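Local coordinates for protein Methylcobalamin\: coenzyme M methyltransferase (Methanosarcina mazei, PDB 4AY7) that probably transfers the methyl group of a methylated corrinoid to coenzyme M with the help of a zinc ion, a step of methanogenesis, at residues D205-D217 against S241-I254. Residues are numbered along the deposited sequence; the frame is centred on the assembly and turned at random.
With ZN (zinc ion), chain C.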
loop_
_atom_site.group_PDB
_atom_site.type_symbol
_atom_site.label_atom_id
_atom_site.label_comp_id
_atom_site.label_asym_id
_atom_site.label_seq_id
_atom_site.Cartn_x
_atom_site.Cartn_y
_atom_site.Cartn_z
ATOM N N ASP A 205 10.405 -6.899 2.489
ATOM C CA ASP A 205 11.078 -6.201 3.606
ATOM C C ASP A 205 10.144 -5.290 4.370
ATOM O O ASP A 205 10.356 -5.022 5.576
ATOM C CB ASP A 205 12.247 -5.368 3.055
ATOM C CG ASP A 205 13.314 -6.248 2.372
ATOM O OD1 ASP A 205 13.917 -7.178 2.995
ATOM O OD2 ASP A 205 13.478 -6.088 1.160
ATOM N N VAL A 206 9.175 -4.745 3.638
ATOM C CA VAL A 206 8.162 -3.872 4.184
ATOM C C VAL A 206 6.831 -4.412 3.697
ATOM O O VAL A 206 6.749 -4.772 2.528
ATOM C CB VAL A 206 8.397 -2.458 3.613
ATOM C CG1 VAL A 206 7.254 -1.526 4.041
ATOM C CG2 VAL A 206 9.746 -1.935 4.056
ATOM N N ILE A 207 5.793 -4.424 4.526
ATOM C CA ILE A 207 4.448 -4.739 4.064
ATOM C C ILE A 207 3.746 -3.417 4.195
ATOM O O ILE A 207 3.713 -2.902 5.292
ATOM C CB ILE A 207 3.685 -5.858 4.865
ATOM C CG1 ILE A 207 4.555 -7.114 4.843
ATOM C CG2 ILE A 207 2.281 -6.043 4.272
ATOM C CD1 ILE A 207 4.782 -7.700 3.418
ATOM N N ALA A 208 3.185 -2.935 3.091
ATOM C CA ALA A 208 2.352 -1.765 3.019
ATOM C C ALA A 208 0.895 -2.074 2.728
ATOM O O ALA A 208 0.533 -2.624 1.635
ATOM C CB ALA A 208 2.889 -0.847 1.946
ATOM N N ILE A 209 0.010 -1.780 3.688
ATOM C CA ILE A 209 -1.364 -2.069 3.454
ATOM C C ILE A 209 -2.108 -0.825 3.042
ATOM O O ILE A 209 -1.858 0.263 3.539
ATOM C CB ILE A 209 -2.040 -2.760 4.636
ATOM C CG1 ILE A 209 -2.253 -1.823 5.799
ATOM C CG2 ILE A 209 -1.253 -4.039 5.037
ATOM C CD1 ILE A 209 -2.958 -2.457 6.993
ATOM N N ALA A 210 -3.034 -0.993 2.138
ATOM C CA ALA A 210 -3.870 0.082 1.696
ATOM C C ALA A 210 -5.255 -0.232 2.176
ATOM O O ALA A 210 -5.808 -1.270 1.822
ATOM C CB ALA A 210 -3.787 0.256 0.182
ATOM N N ASP A 211 -5.851 0.624 2.983
ATOM C CA ASP A 211 -7.090 0.316 3.553
ATOM C C ASP A 211 -8.108 1.411 3.344
ATOM O O ASP A 211 -8.524 2.051 4.281
ATOM C CB ASP A 211 -6.897 0.002 5.060
ATOM C CG ASP A 211 -7.789 -1.172 5.556
ATOM O OD1 ASP A 211 -8.821 -1.405 4.893
ATOM O OD2 ASP A 211 -7.490 -1.814 6.630
ATOM N N PRO A 212 -8.546 1.604 2.116
ATOM C CA PRO A 212 -9.449 2.717 1.847
ATOM C C PRO A 212 -10.784 2.709 2.590
ATOM O O PRO A 212 -11.315 3.765 2.827
ATOM C CB PRO A 212 -9.659 2.620 0.348
ATOM C CG PRO A 212 -9.389 1.190 0.014
ATOM C CD PRO A 212 -8.163 0.957 0.873
ATOM N N VAL A 213 -11.367 1.545 2.889
ATOM C CA VAL A 213 -12.634 1.479 3.641
ATOM C C VAL A 213 -12.506 2.147 5.051
ATOM O O VAL A 213 -13.493 2.590 5.611
ATOM C CB VAL A 213 -13.210 0.013 3.639
ATOM C CG1 VAL A 213 -14.546 -0.100 4.397
ATOM C CG2 VAL A 213 -13.492 -0.423 2.185
ATOM N N ALA A 214 -11.322 2.168 5.613
ATOM C CA ALA A 214 -11.123 2.772 6.938
ATOM C C ALA A 214 -11.138 4.315 6.895
ATOM O O ALA A 214 -11.127 4.969 7.949
ATOM C CB ALA A 214 -9.831 2.213 7.551
ATOM N N SER A 215 -11.178 4.887 5.700
ATOM C CA SER A 215 -11.221 6.328 5.492
ATOM C C SER A 215 -12.459 6.970 6.091
ATOM O O SER A 215 -13.521 6.400 6.050
ATOM C CB SER A 215 -11.142 6.630 4.010
ATOM O OG SER A 215 -11.233 8.027 3.750
ATOM N N PRO A 216 -12.310 8.148 6.730
ATOM C CA PRO A 216 -13.464 8.907 7.161
ATOM C C PRO A 216 -14.401 9.196 5.992
ATOM O O PRO A 216 -15.550 9.548 6.201
ATOM C CB PRO A 216 -12.825 10.220 7.690
ATOM C CG PRO A 216 -11.495 9.750 8.186
ATOM C CD PRO A 216 -11.061 8.858 7.044
ATOM N N ASP A 217 -13.929 9.097 4.751
ATOM C CA ASP A 217 -14.830 9.283 3.640
ATOM C C ASP A 217 -15.878 8.167 3.586
ATOM O O ASP A 217 -16.934 8.395 3.007
ATOM C CB ASP A 217 -14.093 9.310 2.310
ATOM C CG ASP A 217 -13.169 10.509 2.172
ATOM O OD1 ASP A 217 -13.583 11.599 2.591
ATOM O OD2 ASP A 217 -12.035 10.374 1.643
ATOM N N SER A 241 7.534 -7.889 10.001
ATOM C CA SER A 241 8.394 -6.907 9.289
ATOM C C SER A 241 7.950 -5.503 9.666
ATOM O O SER A 241 6.873 -5.307 10.287
ATOM C CB SER A 241 8.271 -7.045 7.747
ATOM O OG SER A 241 6.963 -6.664 7.321
ATOM N N VAL A 242 8.767 -4.546 9.240
ATOM C CA VAL A 242 8.337 -3.176 9.132
ATOM C C VAL A 242 7.082 -3.097 8.287
ATOM O O VAL A 242 6.912 -3.841 7.285
ATOM C CB VAL A 242 9.502 -2.285 8.617
ATOM C CG1 VAL A 242 8.992 -0.892 8.200
ATOM C CG2 VAL A 242 10.644 -2.263 9.679
ATOM N N THR A 243 6.109 -2.341 8.810
ATOM C CA THR A 243 4.846 -2.123 8.110
ATOM C C THR A 243 4.528 -0.631 7.903
ATOM O O THR A 243 5.001 0.247 8.656
ATOM C CB THR A 243 3.675 -2.769 8.846
ATOM O OG1 THR A 243 3.604 -2.198 10.124
ATOM C CG2 THR A 243 3.812 -4.305 9.017
ATOM N N VAL A 244 3.654 -0.381 6.940
ATOM C CA VAL A 244 3.183 0.933 6.551
ATOM C C VAL A 244 1.671 0.867 6.326
ATOM O O VAL A 244 1.158 -0.055 5.677
ATOM C CB VAL A 244 3.914 1.441 5.265
ATOM C CG1 VAL A 244 3.374 2.781 4.789
ATOM C CG2 VAL A 244 5.403 1.642 5.512
ATOM N N LEU A 245 0.946 1.852 6.827
ATOM C CA LEU A 245 -0.490 1.940 6.676
ATOM C C LEU A 245 -0.811 3.124 5.763
ATOM O O LEU A 245 -0.457 4.265 6.062
ATOM C CB LEU A 245 -1.149 2.147 8.027
ATOM C CG LEU A 245 -2.591 2.517 8.021
ATOM C CD1 LEU A 245 -3.343 1.273 7.504
ATOM C CD2 LEU A 245 -3.067 2.796 9.427
ATOM N N HIS A 246 -1.526 2.829 4.690
ATOM C CA HIS A 246 -1.981 3.851 3.774
ATOM C C HIS A 246 -3.483 3.949 3.802
ATOM O O HIS A 246 -4.157 2.928 3.481
ATOM C CB HIS A 246 -1.468 3.552 2.397
ATOM C CG HIS A 246 -2.048 4.481 1.364
ATOM N ND1 HIS A 246 -1.509 5.649 1.077
ATOM C CD2 HIS A 246 -3.211 4.401 0.604
ATOM C CE1 HIS A 246 -2.285 6.338 0.226
ATOM N NE2 HIS A 246 -3.285 5.560 -0.121
ATOM N N ILE A 247 -4.049 5.099 4.136
ATOM C CA ILE A 247 -5.521 5.236 4.141
ATOM C C ILE A 247 -5.793 6.456 3.309
ATOM O O ILE A 247 -5.268 7.544 3.594
ATOM C CB ILE A 247 -6.170 5.370 5.537
ATOM C CG1 ILE A 247 -6.000 4.080 6.359
ATOM C CG2 ILE A 247 -7.686 5.686 5.467
ATOM C CD1 ILE A 247 -6.607 4.173 7.786
ATOM N N CYS A 248 -6.508 6.237 2.205
ATOM C CA CYS A 248 -6.711 7.277 1.206
ATOM C C CYS A 248 -7.671 8.277 1.832
ATOM O O CYS A 248 -8.470 7.925 2.696
ATOM C CB CYS A 248 -7.482 6.735 -0.036
ATOM S SG CYS A 248 -6.966 5.137 -0.665
ATOM N N GLY A 249 -7.699 9.469 1.287
ATOM C CA GLY A 249 -8.793 10.380 1.600
ATOM C C GLY A 249 -8.421 11.399 2.675
ATOM O O GLY A 249 -7.262 11.513 3.054
ATOM N N ASN A 250 -9.443 12.132 3.131
ATOM C CA ASN A 250 -9.318 13.184 4.176
ATOM C C ASN A 250 -9.218 12.483 5.555
ATOM O O ASN A 250 -10.194 12.408 6.280
ATOM C CB ASN A 250 -10.583 14.077 4.102
ATOM C CG ASN A 250 -10.961 14.439 2.656
ATOM O OD1 ASN A 250 -10.343 15.313 2.061
ATOM N ND2 ASN A 250 -11.939 13.735 2.072
ATOM N N VAL A 251 -8.050 11.924 5.856
ATOM C CA VAL A 251 -7.811 11.193 7.086
ATOM C C VAL A 251 -7.455 12.086 8.283
ATOM O O VAL A 251 -7.193 11.532 9.310
ATOM C CB VAL A 251 -6.686 10.125 6.950
ATOM C CG1 VAL A 251 -7.085 9.036 5.997
ATOM C CG2 VAL A 251 -5.349 10.713 6.491
ATOM N N ASN A 252 -7.434 13.431 8.199
ATOM C CA ASN A 252 -7.068 14.196 9.402
ATOM C C ASN A 252 -7.856 13.840 10.681
ATOM O O ASN A 252 -7.276 13.851 11.783
ATOM C CB ASN A 252 -7.120 15.691 9.184
ATOM C CG ASN A 252 -5.913 16.193 8.410
ATOM O OD1 ASN A 252 -4.844 15.627 8.504
ATOM N ND2 ASN A 252 -6.130 17.141 7.547
ATOM N N PRO A 253 -9.157 13.488 10.545
ATOM C CA PRO A 253 -9.933 13.229 11.794
ATOM C C PRO A 253 -9.563 11.928 12.502
ATOM O O PRO A 253 -9.902 11.759 13.665
ATOM C CB PRO A 253 -11.375 13.231 11.335
ATOM C CG PRO A 253 -11.370 13.928 9.984
ATOM C CD PRO A 253 -10.025 13.724 9.371
ATOM N N ILE A 254 -8.706 11.136 11.874
ATOM C CA ILE A 254 -8.184 9.926 12.437
ATOM C C ILE A 254 -6.699 9.768 12.350
ATOM O O ILE A 254 -6.182 8.752 12.794
ATOM C CB ILE A 254 -8.801 8.639 11.723
ATOM C CG1 ILE A 254 -8.435 8.523 10.216
ATOM C CG2 ILE A 254 -10.313 8.541 11.989
ATOM C CD1 ILE A 254 -8.743 7.144 9.613
HETATM ZN ZN ZN C . -4.998 6.367 -1.307
HETATM O O HOH W 1 11.204 -5.644 7.982
#
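Strands 206-210 and 242-246 run parallel, their axes 4.7 Å apart and 17° from alignment, as neighbours in the TIM barrel; helix 221-238 makes the beta-alpha-beta crossover between them. Ile207 and Ile209 each use both N and O: Ile207 with Val242 O and Val244 N, Ile209 with Val244 O and His246 N. Asp211 N closes the ladder on His246 O at 2.9 Å. On the helix-facing side Ile209 CG1 lies against Leu245 CD1 (3.7 Å); Ile209 packs on Phe235 of that helix, and both touch Phe263. On the face that carries His246, the small Ala208 meets Val244, and Ala210 CB approaches the imidazole ring obliquely.

With CG anti to the backbone N (chi1 173°), His246 reaches into the barrel, where NE2 binds the zinc ion at 2.2 Å and ND1 hydrogen-bonds to Ser267 OG, fixing the ring's rotation. Beyond the strand end Cys248 SG supplies a second ligand at 2.4 Å and touches Pro212 CB, while Cys325 completes the three protein ligands.

The loops following both strands are joined by Ser215, whose OG donates to Cys248 O (3.0 Å) and accepts from Asp217 N in an ST turn. An alanine here would lose both bonds and is likely to leave the carbonyl of a zinc ligand without this donor and Asp217 less firmly oriented. Gly249 fits beside them because a CB would collide with Ser215 OG and Asp217 OD2, and its backbone angles would jam one against the preceding carbonyl O. The Pro216 ring rests its CG against Ile254 CG1 (3.9 Å). At the exposed end of the loops the Asp217 carboxylate stands 84° from the Asn250 amide, and its OD1 takes ND2 on the syn lone pair at 2.7 Å.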